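Local coordinates for Glyoxalase/bleomycin resistance protein/dioxygenase (Sphaerobacter thermophilus, PDB 4HC5) that is of unconfirmed function, possibly a dioxygenase, and belongs to the glyoxalase/bleomycin resistance (vicinal oxygen chelate) superfamily, at residues Met49-Val54 and Gln62-Leu67; Gly66-Ser69 and Arg75-Gly78; Ala17-Ser22 and Gly79-Ser84; Thr103-Pro108 and Gly125-Leu130. All blocks are in the same frame, centred on the assembly; numbering follows the deposited sequence.

Contact 1 (Met49-Val54 and Gln62-Leu67)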
loop_
_atom_site.group_PDB
_atom_site.type_symbol
_atom_site.label_atom_id
_atom_site.label_comp_id
_atom_site.label_asym_id
_atom_site.label_seq_id
_atom_site.Cartn_x
_atom_site.Cartn_y
_atom_site.Cartn_z
HETATM N N MSE A 49 9.914 10.119 14.937
HETATM C CA MSE A 49 9.213 9.038 14.180
HETATM C C MSE A 49 9.551 7.656 14.780
HETATM O O MSE A 49 10.674 7.212 14.668
HETATM C CB MSE A 49 9.533 9.001 12.662
HETATM C CG MSE A 49 8.819 7.698 11.873
HETATM SE SE MSE A 49 9.340 7.745 9.997
HETATM C CE MSE A 49 8.892 9.644 9.742
ATOM N N ARG A 50 8.547 7.026 15.357
ATOM C CA ARG A 50 8.569 5.648 15.806
ATOM C C ARG A 50 7.961 4.897 14.632
ATOM O O ARG A 50 6.794 4.969 14.350
ATOM C CB ARG A 50 7.728 5.456 17.091
ATOM C CG ARG A 50 7.732 4.026 17.584
ATOM C CD ARG A 50 6.711 3.873 18.694
ATOM N NE ARG A 50 6.523 2.477 19.087
ATOM C CZ ARG A 50 5.544 2.024 19.853
ATOM N NH1 ARG A 50 4.633 2.835 20.390
ATOM N NH2 ARG A 50 5.511 0.731 20.090
ATOM N N PHE A 51 8.831 4.259 13.881
ATOM C CA PHE A 51 8.467 3.538 12.689
ATOM C C PHE A 51 7.968 2.147 13.105
ATOM O O PHE A 51 8.707 1.347 13.636
ATOM C CB PHE A 51 9.585 3.440 11.645
ATOM C CG PHE A 51 9.154 2.827 10.378
ATOM C CD1 PHE A 51 8.262 3.478 9.527
ATOM C CD2 PHE A 51 9.640 1.594 9.995
ATOM C CE1 PHE A 51 7.860 2.926 8.334
ATOM C CE2 PHE A 51 9.252 1.003 8.817
ATOM C CZ PHE A 51 8.361 1.687 7.933
ATOM N N VAL A 52 6.638 1.922 12.846
ATOM C CA VAL A 52 5.947 0.708 13.302
ATOM C C VAL A 52 5.283 0.105 12.087
ATOM O O VAL A 52 4.547 0.769 11.336
ATOM C CB VAL A 52 4.887 0.998 14.405
ATOM C CG1 VAL A 52 4.081 -0.268 14.743
ATOM C CG2 VAL A 52 5.515 1.656 15.653
ATOM N N THR A 53 5.528 -1.202 11.896
ATOM C CA THR A 53 4.829 -1.930 10.859
ATOM C C THR A 53 4.299 -3.293 11.356
ATOM O O THR A 53 4.795 -3.881 12.314
ATOM C CB THR A 53 5.666 -2.224 9.582
ATOM O OG1 THR A 53 6.635 -3.222 9.886
ATOM C CG2 THR A 53 6.381 -0.994 8.992
ATOM N N VAL A 54 3.271 -3.766 10.636
ATOM C CA VAL A 54 2.639 -5.037 10.885
ATOM C C VAL A 54 2.466 -5.777 9.529
ATOM O O VAL A 54 2.432 -5.188 8.470
ATOM C CB VAL A 54 1.243 -4.887 11.572
ATOM C CG1 VAL A 54 1.407 -4.440 13.023
ATOM C CG2 VAL A 54 0.329 -3.929 10.794
ATOM N N GLN A 62 4.228 -5.263 4.112
ATOM C CA GLN A 62 3.845 -4.775 5.447
ATOM C C GLN A 62 2.915 -3.573 5.330
ATOM O O GLN A 62 2.816 -2.941 4.264
ATOM C CB GLN A 62 5.105 -4.432 6.201
ATOM C CG GLN A 62 6.079 -5.582 6.404
ATOM C CD GLN A 62 7.438 -5.162 6.951
ATOM O OE1 GLN A 62 7.594 -4.096 7.567
ATOM N NE2 GLN A 62 8.447 -5.999 6.689
ATOM N N VAL A 63 2.256 -3.246 6.428
ATOM C CA VAL A 63 1.488 -2.003 6.568
ATOM C C VAL A 63 2.132 -1.201 7.722
ATOM O O VAL A 63 2.292 -1.714 8.845
ATOM C CB VAL A 63 0.015 -2.315 6.901
ATOM C CG1 VAL A 63 -0.793 -1.017 7.196
ATOM C CG2 VAL A 63 -0.617 -3.170 5.773
ATOM N N ALA A 64 2.549 0.039 7.393
ATOM C CA ALA A 64 3.107 0.956 8.361
ATOM C C ALA A 64 1.891 1.689 9.060
ATOM O O ALA A 64 0.914 2.093 8.413
ATOM C CB ALA A 64 4.031 1.968 7.682
ATOM N N LEU A 65 2.047 1.770 10.378
ATOM C CA LEU A 65 1.032 2.446 11.222
ATOM C C LEU A 65 1.568 3.826 11.538
ATOM O O LEU A 65 2.268 4.030 12.506
ATOM C CB LEU A 65 0.838 1.612 12.490
ATOM C CG LEU A 65 0.344 0.136 12.257
ATOM C CD1 LEU A 65 0.153 -0.580 13.585
ATOM C CD2 LEU A 65 -0.922 0.106 11.366
ATOM N N GLY A 66 1.261 4.757 10.631
ATOM C CA GLY A 66 1.761 6.124 10.684
ATOM C C GLY A 66 0.858 7.046 11.531
ATOM O O GLY A 66 -0.277 6.708 11.837
ATOM N N LEU A 67 1.400 8.198 11.887
ATOM C CA LEU A 67 0.660 9.235 12.616
ATOM C C LEU A 67 0.480 10.469 11.759
ATOM O O LEU A 67 1.387 10.746 10.929
ATOM C CB LEU A 67 1.370 9.649 13.909
ATOM C CG LEU A 67 1.415 8.599 15.041
ATOM C CD1 LEU A 67 2.428 9.011 16.101
ATOM C CD2 LEU A 67 0.027 8.334 15.627
#
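Val-52 to Val-54 and Val-63 to Leu-65 pair as neighbouring antiparallel strands, their local axes approaching to 4.5 Å at an angle of 141° that shows the strong twist of the sheet. This is the beta hairpin at the centre of a four-stranded sheet with the 1-4-3-2 strand order of the glyoxalase fold. Val-54 and Val-63 form a hydrogen-bonded pair, Val-54 N to Val-63 O at 2.9 Å and Val-63 N to Val-54 O at 2.8 Å; Leu-65 N to Val-52 O extends the ladder. Between these bonds lies the non-hydrogen-bonded pair of Thr-53 and Ala-64, where the strands come closest.

The two faces differ in character. On one, Leu-65 presents a single methyl, CD1, to Val-52 and Val-54: it lies 4.1 Å from Val-52 CG1 and equally far from Val-54 CG1. Leu-28 of helix 24-34 covers these two valines, while Val-63 reaches Val-14 of the second subunit. On the other face the Phe-51 ring brings CE1 to 4.0 Å from Ala-64 CB.

Here the polar link is made by Thr-53, whose OG1 is held between the backbone N and carbonyl carbon (chi1 72°). That hydroxyl accepts from Phe-41 N and donates to Gln-62 OE1 at 2.7 Å, meeting the amide oxygen from above its carbonyl plane, 42° out of it.

Contact 2 (Gly66-Ser69 and Arg75-Gly78)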
loop_
_atom_site.group_PDB
_atom_site.type_symbol
_atom_site.label_atom_id
_atom_site.label_comp_id
_atom_site.label_asym_id
_atom_site.label_seq_id
_atom_site.Cartn_x
_atom_site.Cartn_y
_atom_site.Cartn_z
ATOM N N GLY A 66 1.261 4.757 10.631
ATOM C CA GLY A 66 1.761 6.124 10.684
ATOM C C GLY A 66 0.858 7.046 11.531
ATOM O O GLY A 66 -0.277 6.708 11.837
ATOM N N LEU A 67 1.400 8.198 11.887
ATOM C CA LEU A 67 0.660 9.235 12.616
ATOM C C LEU A 67 0.480 10.469 11.759
ATOM O O LEU A 67 1.387 10.746 10.929
ATOM C CB LEU A 67 1.370 9.649 13.909
ATOM C CG LEU A 67 1.415 8.599 15.041
ATOM C CD1 LEU A 67 2.428 9.011 16.101
ATOM C CD2 LEU A 67 0.027 8.334 15.627
ATOM N N PRO A 68 -0.566 11.282 11.999
ATOM C CA PRO A 68 -0.647 12.514 11.286
ATOM C C PRO A 68 0.610 13.360 11.376
ATOM O O PRO A 68 1.017 14.070 10.431
ATOM C CB PRO A 68 -1.853 13.186 11.907
ATOM C CG PRO A 68 -2.708 12.062 12.353
ATOM C CD PRO A 68 -1.754 11.004 12.795
ATOM N N SER A 69 1.244 13.305 12.539
ATOM C CA SER A 69 2.467 14.091 12.741
ATOM C C SER A 69 3.657 13.751 11.882
ATOM O O SER A 69 4.635 14.497 11.844
ATOM C CB SER A 69 2.877 14.044 14.163
ATOM O OG SER A 69 3.155 12.729 14.628
ATOM N N ARG A 75 -2.761 14.957 6.280
ATOM C CA ARG A 75 -3.426 13.684 6.191
ATOM C C ARG A 75 -3.734 13.146 7.578
ATOM O O ARG A 75 -2.925 13.207 8.447
ATOM C CB ARG A 75 -2.616 12.696 5.353
ATOM C CG ARG A 75 -1.290 12.239 5.893
ATOM C CD ARG A 75 -0.587 11.345 4.863
ATOM N NE ARG A 75 -0.050 12.139 3.791
ATOM C CZ ARG A 75 0.570 11.641 2.730
ATOM N NH1 ARG A 75 0.730 10.337 2.611
ATOM N NH2 ARG A 75 1.043 12.435 1.800
ATOM N N LYS A 76 -4.918 12.585 7.710
ATOM C CA LYS A 76 -5.458 12.185 8.998
ATOM C C LYS A 76 -6.084 10.776 8.913
ATOM O O LYS A 76 -6.324 10.287 7.809
ATOM C CB LYS A 76 -6.487 13.223 9.508
ATOM C CG LYS A 76 -5.771 14.538 9.902
ATOM C CD LYS A 76 -6.355 15.499 10.829
ATOM C CE LYS A 76 -5.300 16.525 11.328
ATOM N NZ LYS A 76 -4.351 16.024 12.399
ATOM N N PRO A 77 -6.378 10.149 10.054
ATOM C CA PRO A 77 -7.011 8.883 9.982
ATOM C C PRO A 77 -8.410 8.936 9.423
ATOM O O PRO A 77 -9.076 9.989 9.420
ATOM C CB PRO A 77 -7.067 8.449 11.454
ATOM C CG PRO A 77 -6.030 9.249 12.152
ATOM C CD PRO A 77 -6.105 10.554 11.451
ATOM N N GLY A 78 -8.867 7.776 8.915
ATOM C CA GLY A 78 -10.263 7.568 8.552
ATOM C C GLY A 78 -10.504 7.636 7.053
ATOM O O GLY A 78 -9.792 8.372 6.337
HETATM O O HOH W 1 -0.887 15.136 8.751
#
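Lys-76 leaves the backbone with CG opposite its own carbonyl carbon (chi1 -70°) and bends at the far end (chi4 -78°), a path that folds its amine back toward Pro-68: NZ ends 3.8 Å from Pro-68 CB. The carbonyl of Arg-75, the residue before Lys-76, faces the same carbon, with Arg-75 O 3.6 Å from Pro-68 CB. One carbon further round the ring, Pro-68 CG meets Pro-77 CD at 3.8 Å, the two pyrrolidine rings crossing at about a right angle. Pro-68 is thus the element on which three consecutive residues of 75-78 converge.

A water supplies the polar part of the closure. It donates to Pro-68 O and to Arg-75 O, each at 2.8 Å, satisfying both carbonyls where the backbones do not pair directly. Ile-20, on strand 13-20, packs against Pro-68, Arg-75 and Pro-77 alike. The guanidinium of Arg-75 is engaged outside the contact, in a salt bridge with Asp-73, a cation-pi contact with Tyr-71 and a hydrogen bond to Tyr-80 O of the second subunit.

Proline packing around a bridging water here pinches the base of a surface loop, the connection between the two four-stranded sheets that make up a glyoxalase-fold chain.

Contact 3 (Ala17-Ser22 and Gly79-Ser84); sequences ATIIVS and GYTGIS
Ile-19 projects its CG2 methyl into the angle between two side chains of 79-84, lying 3.6 Å from Ile-83 CD1 and 4.0 Å from Thr-81 CG2. The isoleucines cross at about a right angle, whereas Ile-19 and Thr-81 run side by side and point the same way. Ala-17 CB adds a looser touch, 4.3 Å from Ile-83 CD1.

The strand axes stay 8.6 Å apart, too far for backbone pairing, although their directions are close to antiparallel at 157°. Water 2 spans part of the gap, donating to Thr-18 O at 2.8 Å and, over a longer 3.3 Å, to Thr-81 O. On the far strand an ST turn sets the shape: with Thr-81 OG1 between its backbone N and carbonyl carbon (chi1 59°), the hydroxyl accepts from Ile-83 N at 3.0 Å, and it also bonds to Gln-127 O. The turn passes through Gly-82, whose phi is positive and whose O accepts from Thr-18 OG1 of the second subunit.

The contact joins 13-20 and 79-87, strands outermost in their sheets within this chain. Tyr-31 of helix 24-34 packs on Ile-19, strand 126-132 flanks Thr-81, and Ser-84 pairs in an antiparallel ladder with a strand of the second subunit, so the sheet runs on across the interface.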
loop_
_atom_site.group_PDB
_atom_site.type_symbol
_atom_site.label_atom_id
_atom_site.label_comp_id
_atom_site.label_asym_id
_atom_site.label_seq_id
_atom_site.Cartn_x
_atom_site.Cartn_y
_atom_site.Cartn_z
ATOM N N ALA A 17 2.954 -0.265 2.573
ATOM C CA ALA A 17 2.062 0.894 2.386
ATOM C C ALA A 17 1.708 1.397 3.806
ATOM O O ALA A 17 1.933 0.691 4.783
ATOM C CB ALA A 17 0.815 0.463 1.640
ATOM N N THR A 18 1.229 2.601 3.881
ATOM C CA THR A 18 0.997 3.263 5.145
ATOM C C THR A 18 -0.486 3.613 5.355
ATOM O O THR A 18 -1.163 4.058 4.411
ATOM C CB THR A 18 1.852 4.564 5.249
ATOM O OG1 THR A 18 3.219 4.247 5.010
ATOM C CG2 THR A 18 1.764 5.274 6.612
ATOM N N ILE A 19 -0.899 3.399 6.605
ATOM C CA ILE A 19 -2.231 3.942 7.017
ATOM C C ILE A 19 -1.925 4.961 8.143
ATOM O O ILE A 19 -0.865 4.957 8.725
ATOM C CB ILE A 19 -3.201 2.884 7.435
ATOM C CG1 ILE A 19 -2.696 2.102 8.658
ATOM C CG2 ILE A 19 -3.519 1.929 6.263
ATOM C CD1 ILE A 19 -3.737 1.189 9.341
ATOM N N ILE A 20 -2.863 5.825 8.374
ATOM C CA ILE A 20 -2.781 6.855 9.424
ATOM C C ILE A 20 -3.714 6.462 10.567
ATOM O O ILE A 20 -4.905 6.299 10.367
ATOM C CB ILE A 20 -3.104 8.233 8.820
ATOM C CG1 ILE A 20 -2.335 8.543 7.516
ATOM C CG2 ILE A 20 -2.823 9.350 9.861
ATOM C CD1 ILE A 20 -0.824 8.588 7.605
ATOM N N VAL A 21 -3.109 6.437 11.742
ATOM C CA VAL A 21 -3.781 6.086 12.976
ATOM C C VAL A 21 -3.606 7.210 14.002
ATOM O O VAL A 21 -2.736 8.056 13.834
ATOM C CB VAL A 21 -3.326 4.722 13.553
ATOM C CG1 VAL A 21 -3.590 3.593 12.500
ATOM C CG2 VAL A 21 -1.908 4.741 14.049
ATOM N N SER A 22 -4.421 7.192 15.061
ATOM C CA SER A 22 -4.302 8.250 16.089
ATOM C C SER A 22 -3.353 7.879 17.232
ATOM O O SER A 22 -2.855 8.753 17.962
ATOM C CB SER A 22 -5.655 8.580 16.639
ATOM O OG SER A 22 -6.330 7.465 17.178
ATOM N N GLY A 79 -11.470 6.889 6.597
ATOM C CA GLY A 79 -11.789 6.871 5.208
ATOM C C GLY A 79 -11.228 5.684 4.457
ATOM O O GLY A 79 -10.607 4.830 4.994
ATOM N N TYR A 80 -11.492 5.676 3.166
ATOM C CA TYR A 80 -10.950 4.647 2.281
ATOM C C TYR A 80 -9.465 4.655 2.245
ATOM O O TYR A 80 -8.905 5.641 1.957
ATOM C CB TYR A 80 -11.455 4.858 0.865
ATOM C CG TYR A 80 -12.877 4.614 0.808
ATOM C CD1 TYR A 80 -13.384 3.351 1.002
ATOM C CD2 TYR A 80 -13.758 5.661 0.615
ATOM C CE1 TYR A 80 -14.742 3.127 0.977
ATOM C CE2 TYR A 80 -15.113 5.449 0.579
ATOM C CZ TYR A 80 -15.590 4.187 0.771
ATOM O OH TYR A 80 -16.921 4.008 0.733
ATOM N N THR A 81 -8.846 3.529 2.552
ATOM C CA THR A 81 -7.404 3.443 2.546
ATOM C C THR A 81 -6.853 3.172 1.158
ATOM O O THR A 81 -5.727 3.408 0.922
ATOM C CB THR A 81 -6.888 2.318 3.442
ATOM O OG1 THR A 81 -7.422 1.078 3.013
ATOM C CG2 THR A 81 -7.247 2.558 4.895
ATOM N N GLY A 82 -7.690 2.636 0.305
ATOM C CA GLY A 82 -7.198 2.154 -1.015
ATOM C C GLY A 82 -6.473 0.828 -0.873
ATOM O O GLY A 82 -5.872 0.330 -1.816
ATOM N N ILE A 83 -6.485 0.231 0.313
ATOM C CA ILE A 83 -5.838 -1.089 0.589
ATOM C C ILE A 83 -6.916 -2.152 0.548
ATOM O O ILE A 83 -7.933 -2.101 1.237
ATOM C CB ILE A 83 -5.060 -1.120 1.903
ATOM C CG1 ILE A 83 -3.883 -0.152 1.831
ATOM C CG2 ILE A 83 -4.558 -2.536 2.243
ATOM C CD1 ILE A 83 -3.177 0.159 3.159
ATOM N N SER A 84 -6.626 -3.185 -0.249
ATOM C CA SER A 84 -7.483 -4.365 -0.316
ATOM C C SER A 84 -6.701 -5.532 0.292
ATOM O O SER A 84 -5.478 -5.675 0.095
ATOM C CB SER A 84 -7.897 -4.709 -1.721
ATOM O OG SER A 84 -8.626 -3.648 -2.334
HETATM O O HOH W 2 -3.810 4.275 3.452
#

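Contact 4 (Thr103-Pro108 and Gly125-Leu130)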
loop_
_atom_site.group_PDB
_atom_site.type_symbol
_atom_site.label_atom_id
_atom_site.label_comp_id
_atom_site.label_asym_id
_atom_site.label_seq_id
_atom_site.Cartn_x
_atom_site.Cartn_y
_atom_site.Cartn_z
ATOM N N THR A 103 -16.154 -3.835 13.024
ATOM C CA THR A 103 -17.260 -3.221 12.245
ATOM C C THR A 103 -17.183 -3.497 10.791
ATOM O O THR A 103 -16.262 -3.015 10.154
ATOM C CB THR A 103 -17.288 -1.657 12.446
ATOM O OG1 THR A 103 -17.427 -1.394 13.853
ATOM C CG2 THR A 103 -18.434 -1.024 11.743
ATOM N N PHE A 104 -18.126 -4.271 10.291
ATOM C CA PHE A 104 -18.284 -4.528 8.843
ATOM C C PHE A 104 -19.455 -3.733 8.316
ATOM O O PHE A 104 -20.422 -3.418 9.063
ATOM C CB PHE A 104 -18.602 -5.985 8.572
ATOM C CG PHE A 104 -17.468 -6.908 8.769
ATOM C CD1 PHE A 104 -17.136 -7.476 9.983
ATOM C CD2 PHE A 104 -16.661 -7.219 7.672
ATOM C CE1 PHE A 104 -16.046 -8.264 10.120
ATOM C CE2 PHE A 104 -15.567 -8.054 7.810
ATOM C CZ PHE A 104 -15.244 -8.572 9.044
ATOM N N THR A 105 -19.428 -3.399 7.031
ATOM C CA THR A 105 -20.539 -2.704 6.404
ATOM C C THR A 105 -21.785 -3.619 6.174
ATOM O O THR A 105 -22.914 -3.142 6.149
ATOM C CB THR A 105 -20.133 -2.013 5.110
ATOM O OG1 THR A 105 -19.655 -2.971 4.206
ATOM C CG2 THR A 105 -19.066 -0.949 5.367
ATOM N N LYS A 106 -21.499 -4.893 5.952
ATOM C CA LYS A 106 -22.538 -5.914 5.640
ATOM C C LYS A 106 -21.862 -7.276 5.518
ATOM O O LYS A 106 -20.596 -7.329 5.450
ATOM C CB LYS A 106 -23.362 -5.578 4.395
ATOM C CG LYS A 106 -22.491 -5.429 3.141
ATOM C CD LYS A 106 -23.295 -5.039 1.896
ATOM C CE LYS A 106 -22.373 -4.870 0.715
ATOM N NZ LYS A 106 -23.245 -4.407 -0.381
ATOM N N PRO A 107 -22.632 -8.365 5.439
ATOM C CA PRO A 107 -21.945 -9.644 5.277
ATOM C C PRO A 107 -21.286 -9.766 3.901
ATOM O O PRO A 107 -21.622 -9.036 2.994
ATOM C CB PRO A 107 -23.089 -10.659 5.446
ATOM C CG PRO A 107 -24.117 -9.894 6.266
ATOM C CD PRO A 107 -24.076 -8.551 5.681
ATOM N N PRO A 108 -20.392 -10.724 3.770
ATOM C CA PRO A 108 -19.829 -11.042 2.436
ATOM C C PRO A 108 -20.940 -11.232 1.406
ATOM O O PRO A 108 -21.974 -11.851 1.663
ATOM C CB PRO A 108 -19.063 -12.320 2.678
ATOM C CG PRO A 108 -18.663 -12.245 4.161
ATOM C CD PRO A 108 -19.895 -11.655 4.784
ATOM N N GLY A 125 -11.534 4.308 11.916
ATOM C CA GLY A 125 -12.354 4.481 10.763
ATOM C C GLY A 125 -11.665 4.278 9.403
ATOM O O GLY A 125 -12.262 4.568 8.348
ATOM N N ASN A 126 -10.432 3.781 9.465
ATOM C CA ASN A 126 -9.786 3.380 8.174
ATOM C C ASN A 126 -10.492 2.141 7.599
ATOM O O ASN A 126 -10.598 1.134 8.290
ATOM C CB ASN A 126 -8.337 3.041 8.427
ATOM C CG ASN A 126 -7.495 4.256 8.874
ATOM O OD1 ASN A 126 -7.567 5.309 8.229
ATOM N ND2 ASN A 126 -6.718 4.111 9.950
ATOM N N GLN A 127 -10.893 2.283 6.348
ATOM C CA GLN A 127 -11.670 1.244 5.666
ATOM C C GLN A 127 -10.829 0.415 4.676
ATOM O O GLN A 127 -10.010 0.917 3.909
ATOM C CB GLN A 127 -12.871 1.836 4.926
ATOM C CG GLN A 127 -13.918 0.741 4.591
ATOM C CD GLN A 127 -15.196 1.317 3.983
ATOM O OE1 GLN A 127 -16.337 1.169 4.499
ATOM N NE2 GLN A 127 -15.014 1.923 2.868
ATOM N N PHE A 128 -11.062 -0.892 4.834
ATOM C CA PHE A 128 -10.380 -1.883 3.934
ATOM C C PHE A 128 -11.451 -2.638 3.179
ATOM O O PHE A 128 -12.512 -2.999 3.720
ATOM C CB PHE A 128 -9.556 -2.869 4.768
ATOM C CG PHE A 128 -8.483 -2.234 5.575
ATOM C CD1 PHE A 128 -7.267 -1.963 5.066
ATOM C CD2 PHE A 128 -8.715 -1.815 6.867
ATOM C CE1 PHE A 128 -6.283 -1.358 5.802
ATOM C CE2 PHE A 128 -7.752 -1.160 7.610
ATOM C CZ PHE A 128 -6.483 -0.975 7.078
ATOM N N PHE A 129 -11.092 -3.070 1.964
ATOM C CA PHE A 129 -11.886 -4.000 1.149
ATOM C C PHE A 129 -11.304 -5.391 1.384
ATOM O O PHE A 129 -10.089 -5.569 1.260
ATOM C CB PHE A 129 -11.776 -3.575 -0.296
ATOM C CG PHE A 129 -12.681 -4.313 -1.267
ATOM C CD1 PHE A 129 -14.037 -4.477 -0.981
ATOM C CD2 PHE A 129 -12.229 -4.713 -2.520
ATOM C CE1 PHE A 129 -14.855 -5.079 -1.919
ATOM C CE2 PHE A 129 -13.058 -5.296 -3.446
ATOM C CZ PHE A 129 -14.402 -5.459 -3.122
ATOM N N LEU A 130 -12.138 -6.350 1.825
ATOM C CA LEU A 130 -11.781 -7.667 2.181
ATOM C C LEU A 130 -12.367 -8.595 1.123
ATOM O O LEU A 130 -13.572 -8.649 0.944
ATOM C CB LEU A 130 -12.289 -8.045 3.574
ATOM C CG LEU A 130 -11.953 -9.427 4.067
ATOM C CD1 LEU A 130 -10.442 -9.632 4.193
ATOM C CD2 LEU A 130 -12.662 -9.734 5.425
#
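Phe-104 and Leu-130 meet through a ring edge and a methyl: Leu-130 CD2 lies near the plane of the phenyl ring, 4.1 Å from Phe-104 CE2, and the two side chains approach at a slant. Leu-130 delivers this methyl from a CG placed opposite the backbone N (chi1 -179°), which carries the branch out toward the ring. A second touch, between Thr-105 CG2 and Gln-127 OE1, is doubtful, because Gln-127 occupies two conformations in the crystal and the approach belongs to one of them.

The next shell explains why the contact is so slight. Strands 103-110 and 126-132 belong to the second four-stranded sheet of the glyoxalase (vicinal oxygen chelate) fold, which repeats the 1-4-3-2 strand order of the first. Strand 116-121 lies between the two segments in this sheet, and the nearest CA atoms, those of Phe-104 and Gln-127, are 9.3 Å apart. Thr-103 and Thr-105 bond through their backbones to Ser-121 and Trp-119 of that middle strand, and Gln-127 likewise to Gly-79 and Thr-81 of strand 79-87. Helix 90-99 covers the phenyl ring: Tyr-94 meets Phe-104 edge-to-face, and Leu-97 and Thr-98 pack on it. Leu-130 also reaches Ile-11 of the second subunit, making it a link between the helix-covered core and the dimer interface.

Contact of a methyl with a ring edge is weakly directional. Its chemistry implies that this one apolar touch across the middle strand probably adds little directional constraint, whereas the backbone bonds to neighbouring strands set the position of each segment.

How the contacts relate
From the N terminus, 17-22 comes first and waits until 79-84 for its partner, so contact 3 closes the longest loop and brings together strands that are outermost in the two sheets within this chain. Contacts 1 and 2 both nest inside it: contact 1 closes a short hairpin within the first sheet, and contact 2 begins on the last residues of contact 1, Gly-66 and Leu-67, to close the connecting loop. Contact 4 follows in series, spanning three strands of the second sheet; none of the loops cross. Backbone bonds from 62-67 to 17-22 tie contacts 1 and 3, while the Asn-126 amide ties contact 4 to contact 2, accepting from Gly-78 N, and to contact 3, donating to Ile-20 O.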